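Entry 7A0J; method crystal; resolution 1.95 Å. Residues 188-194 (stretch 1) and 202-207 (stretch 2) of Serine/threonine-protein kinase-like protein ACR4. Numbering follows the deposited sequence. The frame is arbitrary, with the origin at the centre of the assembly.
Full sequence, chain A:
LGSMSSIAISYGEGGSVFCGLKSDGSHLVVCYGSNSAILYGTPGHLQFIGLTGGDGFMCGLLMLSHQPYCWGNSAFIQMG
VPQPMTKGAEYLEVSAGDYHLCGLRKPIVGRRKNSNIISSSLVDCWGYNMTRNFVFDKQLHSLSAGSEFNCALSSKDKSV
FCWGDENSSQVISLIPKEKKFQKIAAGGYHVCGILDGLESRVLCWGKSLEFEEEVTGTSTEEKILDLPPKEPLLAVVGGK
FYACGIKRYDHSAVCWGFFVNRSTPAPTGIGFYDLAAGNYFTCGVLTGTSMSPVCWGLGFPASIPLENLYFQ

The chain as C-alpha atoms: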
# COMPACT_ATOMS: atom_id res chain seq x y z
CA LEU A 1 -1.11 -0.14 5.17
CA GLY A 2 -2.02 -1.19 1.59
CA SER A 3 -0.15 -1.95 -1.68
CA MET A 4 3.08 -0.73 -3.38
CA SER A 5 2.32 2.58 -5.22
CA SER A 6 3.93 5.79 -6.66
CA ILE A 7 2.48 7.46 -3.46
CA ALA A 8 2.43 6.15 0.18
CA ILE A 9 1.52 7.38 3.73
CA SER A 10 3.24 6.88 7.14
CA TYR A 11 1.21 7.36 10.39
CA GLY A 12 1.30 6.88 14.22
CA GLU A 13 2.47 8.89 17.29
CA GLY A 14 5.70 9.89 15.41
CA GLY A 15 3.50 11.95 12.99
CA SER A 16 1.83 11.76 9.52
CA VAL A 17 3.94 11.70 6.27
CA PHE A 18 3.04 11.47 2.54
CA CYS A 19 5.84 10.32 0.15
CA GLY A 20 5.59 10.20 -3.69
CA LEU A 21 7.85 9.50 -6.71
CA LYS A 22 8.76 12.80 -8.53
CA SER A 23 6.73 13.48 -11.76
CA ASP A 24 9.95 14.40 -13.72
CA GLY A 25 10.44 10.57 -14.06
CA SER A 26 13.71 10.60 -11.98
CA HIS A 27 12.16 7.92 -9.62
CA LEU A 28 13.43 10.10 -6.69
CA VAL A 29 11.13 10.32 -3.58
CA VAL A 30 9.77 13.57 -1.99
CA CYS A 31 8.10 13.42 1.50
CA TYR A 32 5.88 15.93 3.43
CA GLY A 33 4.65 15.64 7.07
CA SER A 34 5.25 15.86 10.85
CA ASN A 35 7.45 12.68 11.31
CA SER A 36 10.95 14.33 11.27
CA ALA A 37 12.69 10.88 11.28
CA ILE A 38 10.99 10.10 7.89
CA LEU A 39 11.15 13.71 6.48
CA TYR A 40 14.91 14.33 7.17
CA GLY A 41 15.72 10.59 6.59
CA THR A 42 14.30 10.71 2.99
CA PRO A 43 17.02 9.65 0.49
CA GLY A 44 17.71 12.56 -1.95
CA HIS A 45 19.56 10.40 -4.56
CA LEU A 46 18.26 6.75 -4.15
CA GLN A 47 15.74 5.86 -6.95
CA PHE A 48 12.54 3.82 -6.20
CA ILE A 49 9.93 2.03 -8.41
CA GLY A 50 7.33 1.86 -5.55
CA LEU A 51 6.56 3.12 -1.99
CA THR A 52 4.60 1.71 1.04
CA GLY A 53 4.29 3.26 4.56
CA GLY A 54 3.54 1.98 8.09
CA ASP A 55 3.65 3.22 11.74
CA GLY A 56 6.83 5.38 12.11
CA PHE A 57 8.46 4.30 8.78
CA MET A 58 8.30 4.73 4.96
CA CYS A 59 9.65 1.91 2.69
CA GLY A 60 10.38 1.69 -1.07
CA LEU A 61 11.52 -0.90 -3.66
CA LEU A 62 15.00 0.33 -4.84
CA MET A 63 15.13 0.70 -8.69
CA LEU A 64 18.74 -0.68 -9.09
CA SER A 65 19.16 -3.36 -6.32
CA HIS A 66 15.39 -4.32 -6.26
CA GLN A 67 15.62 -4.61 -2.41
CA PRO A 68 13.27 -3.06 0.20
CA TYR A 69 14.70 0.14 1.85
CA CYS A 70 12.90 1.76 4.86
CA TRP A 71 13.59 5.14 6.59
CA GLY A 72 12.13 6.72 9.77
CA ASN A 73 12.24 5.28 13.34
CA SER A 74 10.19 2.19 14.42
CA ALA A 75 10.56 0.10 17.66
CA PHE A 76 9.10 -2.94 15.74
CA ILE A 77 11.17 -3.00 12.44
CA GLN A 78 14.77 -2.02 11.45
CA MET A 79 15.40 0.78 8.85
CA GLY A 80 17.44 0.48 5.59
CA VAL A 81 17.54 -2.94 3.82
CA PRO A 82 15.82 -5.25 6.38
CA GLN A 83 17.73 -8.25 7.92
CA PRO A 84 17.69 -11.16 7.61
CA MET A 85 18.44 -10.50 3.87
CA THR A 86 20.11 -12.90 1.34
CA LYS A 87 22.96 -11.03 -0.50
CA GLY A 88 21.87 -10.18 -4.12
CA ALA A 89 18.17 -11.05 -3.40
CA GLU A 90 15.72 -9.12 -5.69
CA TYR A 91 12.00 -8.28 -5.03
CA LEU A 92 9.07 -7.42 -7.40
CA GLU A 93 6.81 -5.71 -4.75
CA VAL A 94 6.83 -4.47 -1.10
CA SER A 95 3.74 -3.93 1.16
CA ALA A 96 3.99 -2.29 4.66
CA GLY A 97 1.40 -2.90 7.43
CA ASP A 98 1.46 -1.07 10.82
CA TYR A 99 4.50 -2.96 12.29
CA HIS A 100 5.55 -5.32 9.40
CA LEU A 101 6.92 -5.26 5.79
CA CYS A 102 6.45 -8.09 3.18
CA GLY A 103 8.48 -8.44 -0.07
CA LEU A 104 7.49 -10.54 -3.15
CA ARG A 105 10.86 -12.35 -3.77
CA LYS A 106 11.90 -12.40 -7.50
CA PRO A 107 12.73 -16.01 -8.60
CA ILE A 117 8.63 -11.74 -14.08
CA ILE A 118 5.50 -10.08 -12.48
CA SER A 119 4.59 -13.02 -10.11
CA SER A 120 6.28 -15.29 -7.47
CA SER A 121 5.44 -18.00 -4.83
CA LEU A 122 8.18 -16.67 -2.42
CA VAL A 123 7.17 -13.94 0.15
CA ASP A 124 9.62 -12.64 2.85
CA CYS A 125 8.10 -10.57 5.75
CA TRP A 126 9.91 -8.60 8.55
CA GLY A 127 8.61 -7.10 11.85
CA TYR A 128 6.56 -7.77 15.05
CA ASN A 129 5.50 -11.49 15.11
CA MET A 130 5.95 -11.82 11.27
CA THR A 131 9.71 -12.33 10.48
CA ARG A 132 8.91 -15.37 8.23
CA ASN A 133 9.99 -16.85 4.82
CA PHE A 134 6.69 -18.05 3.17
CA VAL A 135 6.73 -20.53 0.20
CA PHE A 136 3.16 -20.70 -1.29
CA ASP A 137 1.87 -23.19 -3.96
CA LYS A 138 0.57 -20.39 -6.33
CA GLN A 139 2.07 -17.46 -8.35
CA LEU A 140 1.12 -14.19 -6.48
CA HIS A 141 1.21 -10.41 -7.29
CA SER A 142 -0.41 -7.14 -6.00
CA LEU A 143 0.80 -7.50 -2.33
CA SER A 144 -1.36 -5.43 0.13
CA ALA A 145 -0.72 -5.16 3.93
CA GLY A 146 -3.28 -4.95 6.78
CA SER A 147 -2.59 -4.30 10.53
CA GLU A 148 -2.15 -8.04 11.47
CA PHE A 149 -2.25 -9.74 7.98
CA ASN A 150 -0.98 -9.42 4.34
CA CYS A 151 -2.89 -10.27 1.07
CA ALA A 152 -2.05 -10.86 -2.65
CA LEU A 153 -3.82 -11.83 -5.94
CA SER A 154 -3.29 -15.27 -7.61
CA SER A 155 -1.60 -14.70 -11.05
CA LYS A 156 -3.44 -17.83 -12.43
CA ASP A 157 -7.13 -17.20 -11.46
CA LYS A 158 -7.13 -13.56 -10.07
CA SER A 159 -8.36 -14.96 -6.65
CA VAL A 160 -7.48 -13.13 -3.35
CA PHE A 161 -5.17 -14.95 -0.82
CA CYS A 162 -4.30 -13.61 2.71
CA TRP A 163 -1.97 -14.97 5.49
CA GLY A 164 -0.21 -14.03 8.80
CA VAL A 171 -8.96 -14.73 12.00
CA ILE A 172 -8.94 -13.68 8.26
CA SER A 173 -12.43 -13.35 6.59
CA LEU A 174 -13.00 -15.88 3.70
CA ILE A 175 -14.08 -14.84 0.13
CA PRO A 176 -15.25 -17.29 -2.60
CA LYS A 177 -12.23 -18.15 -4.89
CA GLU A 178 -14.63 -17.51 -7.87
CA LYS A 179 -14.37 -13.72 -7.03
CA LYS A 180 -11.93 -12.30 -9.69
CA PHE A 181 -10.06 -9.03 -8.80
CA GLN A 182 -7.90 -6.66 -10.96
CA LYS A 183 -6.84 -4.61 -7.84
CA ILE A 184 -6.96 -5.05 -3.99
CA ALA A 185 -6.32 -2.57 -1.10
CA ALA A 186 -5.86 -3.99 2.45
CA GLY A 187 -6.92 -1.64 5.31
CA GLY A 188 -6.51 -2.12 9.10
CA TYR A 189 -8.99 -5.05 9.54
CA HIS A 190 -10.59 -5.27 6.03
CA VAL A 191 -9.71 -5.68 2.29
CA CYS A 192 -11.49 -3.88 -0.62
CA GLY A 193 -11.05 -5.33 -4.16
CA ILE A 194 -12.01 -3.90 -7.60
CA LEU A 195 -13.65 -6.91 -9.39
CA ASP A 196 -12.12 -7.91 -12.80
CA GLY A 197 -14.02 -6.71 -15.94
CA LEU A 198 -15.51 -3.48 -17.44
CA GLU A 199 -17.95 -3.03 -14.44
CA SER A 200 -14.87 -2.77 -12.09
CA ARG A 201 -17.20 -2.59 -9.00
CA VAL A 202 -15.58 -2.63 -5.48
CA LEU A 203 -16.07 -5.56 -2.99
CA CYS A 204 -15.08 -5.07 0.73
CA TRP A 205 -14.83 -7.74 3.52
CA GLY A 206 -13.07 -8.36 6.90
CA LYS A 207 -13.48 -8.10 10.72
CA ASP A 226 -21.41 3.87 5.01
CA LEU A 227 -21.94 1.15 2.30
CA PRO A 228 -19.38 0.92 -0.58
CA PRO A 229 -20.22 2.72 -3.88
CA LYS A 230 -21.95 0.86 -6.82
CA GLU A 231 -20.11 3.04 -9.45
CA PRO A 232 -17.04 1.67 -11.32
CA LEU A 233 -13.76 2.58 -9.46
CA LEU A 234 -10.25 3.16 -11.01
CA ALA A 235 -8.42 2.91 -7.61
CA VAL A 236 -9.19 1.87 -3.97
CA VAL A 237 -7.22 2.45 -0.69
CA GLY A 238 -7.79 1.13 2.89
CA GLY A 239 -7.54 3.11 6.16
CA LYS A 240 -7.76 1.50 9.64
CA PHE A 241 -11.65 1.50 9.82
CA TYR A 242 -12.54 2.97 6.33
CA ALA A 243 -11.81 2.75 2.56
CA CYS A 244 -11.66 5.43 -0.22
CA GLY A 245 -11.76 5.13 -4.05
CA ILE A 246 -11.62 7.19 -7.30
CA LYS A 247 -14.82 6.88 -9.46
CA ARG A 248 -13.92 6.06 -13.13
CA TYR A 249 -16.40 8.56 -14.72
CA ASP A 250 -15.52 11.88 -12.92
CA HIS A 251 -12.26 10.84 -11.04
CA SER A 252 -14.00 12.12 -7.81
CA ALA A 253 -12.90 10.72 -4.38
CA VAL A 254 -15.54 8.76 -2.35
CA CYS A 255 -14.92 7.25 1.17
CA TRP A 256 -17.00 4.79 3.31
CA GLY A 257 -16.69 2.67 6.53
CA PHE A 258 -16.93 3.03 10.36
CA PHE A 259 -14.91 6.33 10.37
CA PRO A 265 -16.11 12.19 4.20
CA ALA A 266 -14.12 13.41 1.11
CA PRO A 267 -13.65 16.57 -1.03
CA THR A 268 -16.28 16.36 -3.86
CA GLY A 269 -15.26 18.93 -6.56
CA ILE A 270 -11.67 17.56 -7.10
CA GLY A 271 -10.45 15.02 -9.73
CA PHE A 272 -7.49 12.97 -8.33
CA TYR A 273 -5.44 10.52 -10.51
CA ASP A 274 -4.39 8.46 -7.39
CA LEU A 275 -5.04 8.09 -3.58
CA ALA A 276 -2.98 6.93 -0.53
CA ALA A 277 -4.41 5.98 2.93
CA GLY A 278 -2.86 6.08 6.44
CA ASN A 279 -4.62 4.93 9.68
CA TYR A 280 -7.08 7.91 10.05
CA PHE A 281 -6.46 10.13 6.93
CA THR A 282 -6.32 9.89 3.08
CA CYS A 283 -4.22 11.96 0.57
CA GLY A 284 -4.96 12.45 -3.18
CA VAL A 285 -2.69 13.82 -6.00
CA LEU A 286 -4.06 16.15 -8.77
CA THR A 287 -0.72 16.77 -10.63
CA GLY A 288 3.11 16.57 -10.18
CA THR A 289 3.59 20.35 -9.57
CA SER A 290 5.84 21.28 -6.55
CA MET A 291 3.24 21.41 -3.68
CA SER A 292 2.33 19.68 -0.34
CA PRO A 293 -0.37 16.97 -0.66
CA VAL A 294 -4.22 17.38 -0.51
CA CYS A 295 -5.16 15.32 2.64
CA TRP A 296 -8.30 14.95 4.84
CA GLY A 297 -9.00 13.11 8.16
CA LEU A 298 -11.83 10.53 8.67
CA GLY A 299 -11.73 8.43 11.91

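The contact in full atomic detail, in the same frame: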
# COMPACT_ATOMS: atom_id res chain seq x y z
N GLY A 188 -6.83 -1.63 7.75
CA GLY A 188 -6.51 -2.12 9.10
C GLY A 188 -6.99 -3.54 9.32
O GLY A 188 -6.16 -4.42 9.61
N TYR A 189 -8.30 -3.77 9.19
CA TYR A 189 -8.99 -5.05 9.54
C TYR A 189 -10.01 -5.40 8.46
O TYR A 189 -11.03 -6.05 8.77
CB TYR A 189 -9.61 -4.93 10.93
CG TYR A 189 -8.69 -4.34 11.96
CD1 TYR A 189 -7.81 -5.14 12.67
CD2 TYR A 189 -8.65 -2.97 12.20
CE1 TYR A 189 -6.94 -4.61 13.61
CE2 TYR A 189 -7.79 -2.43 13.14
CZ TYR A 189 -6.93 -3.25 13.84
OH TYR A 189 -6.08 -2.71 14.77
N HIS A 190 -9.74 -5.00 7.21
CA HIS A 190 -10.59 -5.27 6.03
C HIS A 190 -9.73 -5.26 4.76
O HIS A 190 -8.60 -4.73 4.82
CB HIS A 190 -11.73 -4.24 5.92
CG HIS A 190 -11.30 -2.96 5.30
ND1 HIS A 190 -10.78 -1.91 6.04
CD2 HIS A 190 -11.26 -2.56 4.01
CE1 HIS A 190 -10.47 -0.92 5.24
NE2 HIS A 190 -10.75 -1.29 3.99
N VAL A 191 -10.27 -5.81 3.67
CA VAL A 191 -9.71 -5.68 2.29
C VAL A 191 -10.86 -5.23 1.38
O VAL A 191 -11.96 -5.79 1.52
CB VAL A 191 -9.08 -6.99 1.80
CG1 VAL A 191 -8.39 -6.82 0.45
CG2 VAL A 191 -8.11 -7.57 2.82
N CYS A 192 -10.61 -4.25 0.52
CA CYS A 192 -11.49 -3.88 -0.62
C CYS A 192 -10.79 -4.28 -1.92
O CYS A 192 -9.57 -4.05 -2.04
CB CYS A 192 -11.83 -2.39 -0.63
SG CYS A 192 -12.89 -1.89 0.75
N GLY A 193 -11.54 -4.89 -2.85
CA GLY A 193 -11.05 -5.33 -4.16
C GLY A 193 -11.93 -4.80 -5.28
O GLY A 193 -13.16 -4.87 -5.14
N ILE A 194 -11.31 -4.27 -6.33
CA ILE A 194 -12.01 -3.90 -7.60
C ILE A 194 -12.13 -5.18 -8.43
O ILE A 194 -11.08 -5.72 -8.83
CB ILE A 194 -11.26 -2.77 -8.34
CG1 ILE A 194 -11.14 -1.52 -7.47
CG2 ILE A 194 -11.93 -2.46 -9.67
CD1 ILE A 194 -10.25 -0.44 -8.05
N VAL A 202 -16.40 -2.35 -6.69
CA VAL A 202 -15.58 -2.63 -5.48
C VAL A 202 -16.31 -3.65 -4.60
O VAL A 202 -17.54 -3.56 -4.49
CB VAL A 202 -15.24 -1.34 -4.70
CG1 VAL A 202 -16.42 -0.81 -3.91
CG2 VAL A 202 -14.03 -1.54 -3.79
N LEU A 203 -15.56 -4.59 -4.00
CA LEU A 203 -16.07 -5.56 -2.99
C LEU A 203 -15.18 -5.47 -1.75
O LEU A 203 -13.95 -5.57 -1.90
CB LEU A 203 -16.04 -6.96 -3.61
CG LEU A 203 -16.99 -7.99 -2.99
CD1 LEU A 203 -18.44 -7.59 -3.21
CD2 LEU A 203 -16.73 -9.37 -3.56
N CYS A 204 -15.78 -5.28 -0.57
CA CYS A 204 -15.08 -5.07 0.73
C CYS A 204 -15.54 -6.11 1.75
O CYS A 204 -16.76 -6.36 1.84
CB CYS A 204 -15.32 -3.67 1.27
SG CYS A 204 -14.78 -2.36 0.14
N TRP A 205 -14.59 -6.68 2.50
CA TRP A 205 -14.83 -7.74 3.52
C TRP A 205 -13.77 -7.64 4.62
O TRP A 205 -12.74 -6.99 4.37
CB TRP A 205 -14.82 -9.12 2.85
CG TRP A 205 -13.46 -9.55 2.37
CD1 TRP A 205 -12.57 -10.34 3.04
CD2 TRP A 205 -12.84 -9.22 1.11
NE1 TRP A 205 -11.44 -10.53 2.28
CE2 TRP A 205 -11.58 -9.85 1.10
CE3 TRP A 205 -13.23 -8.47 -0.01
CZ2 TRP A 205 -10.70 -9.75 0.02
CZ3 TRP A 205 -12.36 -8.37 -1.07
CH2 TRP A 205 -11.12 -9.00 -1.06
N GLY A 206 -14.01 -8.28 5.77
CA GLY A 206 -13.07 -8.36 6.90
C GLY A 206 -13.77 -8.34 8.24
O GLY A 206 -15.00 -8.48 8.27
N LYS A 207 -12.99 -8.15 9.32
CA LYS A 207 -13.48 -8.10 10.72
C LYS A 207 -14.27 -6.81 10.93
O LYS A 207 -15.43 -6.92 11.40
CB LYS A 207 -12.30 -8.19 11.70

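The two stretches form neighbouring antiparallel strands, 190-194 and 202-206, whose directions differ by 164° and whose axes approach to 4.4 Å. The residue most covered by the other stretch is Trp205, followed by Val191, and these two face each other as a hydrogen-bonded pair. Val191 N donates to Trp205 O at 2.8 Å, and Trp205 N returns a bond to Val191 O at 2.9 Å; both are nearly straight, as expected of a well-formed antiparallel pair.

Both side chains emerge on the same face of the sheet, which lets the backbone pairing become a side-chain contact as well. With chi1 in the p well, the indole of Trp205 reaches back over the partner strand. Val191 CB lies 4.0 Å from the centroid of the six-membered ring and only 24° off its normal, a CH-pi contact over the ring face; the closest side-chain atoms are Val191 CB and Trp205 CZ2, at 3.7 Å. A beta-branched residue suits this place, since it favours extended backbone angles and offers a compact apolar surface to a broad, flat ring.

The indole extends further along the strand to Gly193, where Trp205 CZ3 comes within 4.0 Å of Gly193 N. Gly193 has no side chain, and the ring lies over bare backbone; an ideal CB there would be 3.8 Å from Trp205 CZ3, an ordinary contact distance, so this contact alone does not call for glycine. Gly193 also makes the second pair of backbone hydrogen bonds: Gly193 N to Leu203 O and Leu203 N to Gly193 O, each 2.7 Å.

On the other face, Cys192 and Cys204 occupy a non-hydrogen-bonded pair with CA atoms 4.0 Å apart. That close spacing brings the two sulfurs within reach, and Cys192 SG and Cys204 SG are joined by a disulfide 2.0 Å long with chi3 at 114°. This covalent staple directly crosses the strands between the two hydrogen-bonded pairs. Beside it, Val202 CG2 packs 3.9 Å from Cys192 CB, adding an apolar contact on the same face.

At the end of the strand pair away from the connection between Ile194 and Val202, Gly206 pairs with His190. Its phi/psi of 145/-168 would jam a CB against the preceding carbonyl, and such an atom would also clash with Tyr189 O at 2.5 Å and His190 CA at 2.6 Å, so glycine fits both backbone and neighbour. Beyond it, Lys207 N gives Tyr189 O a weak hydrogen bond of 2.9 Å, bent to 123°.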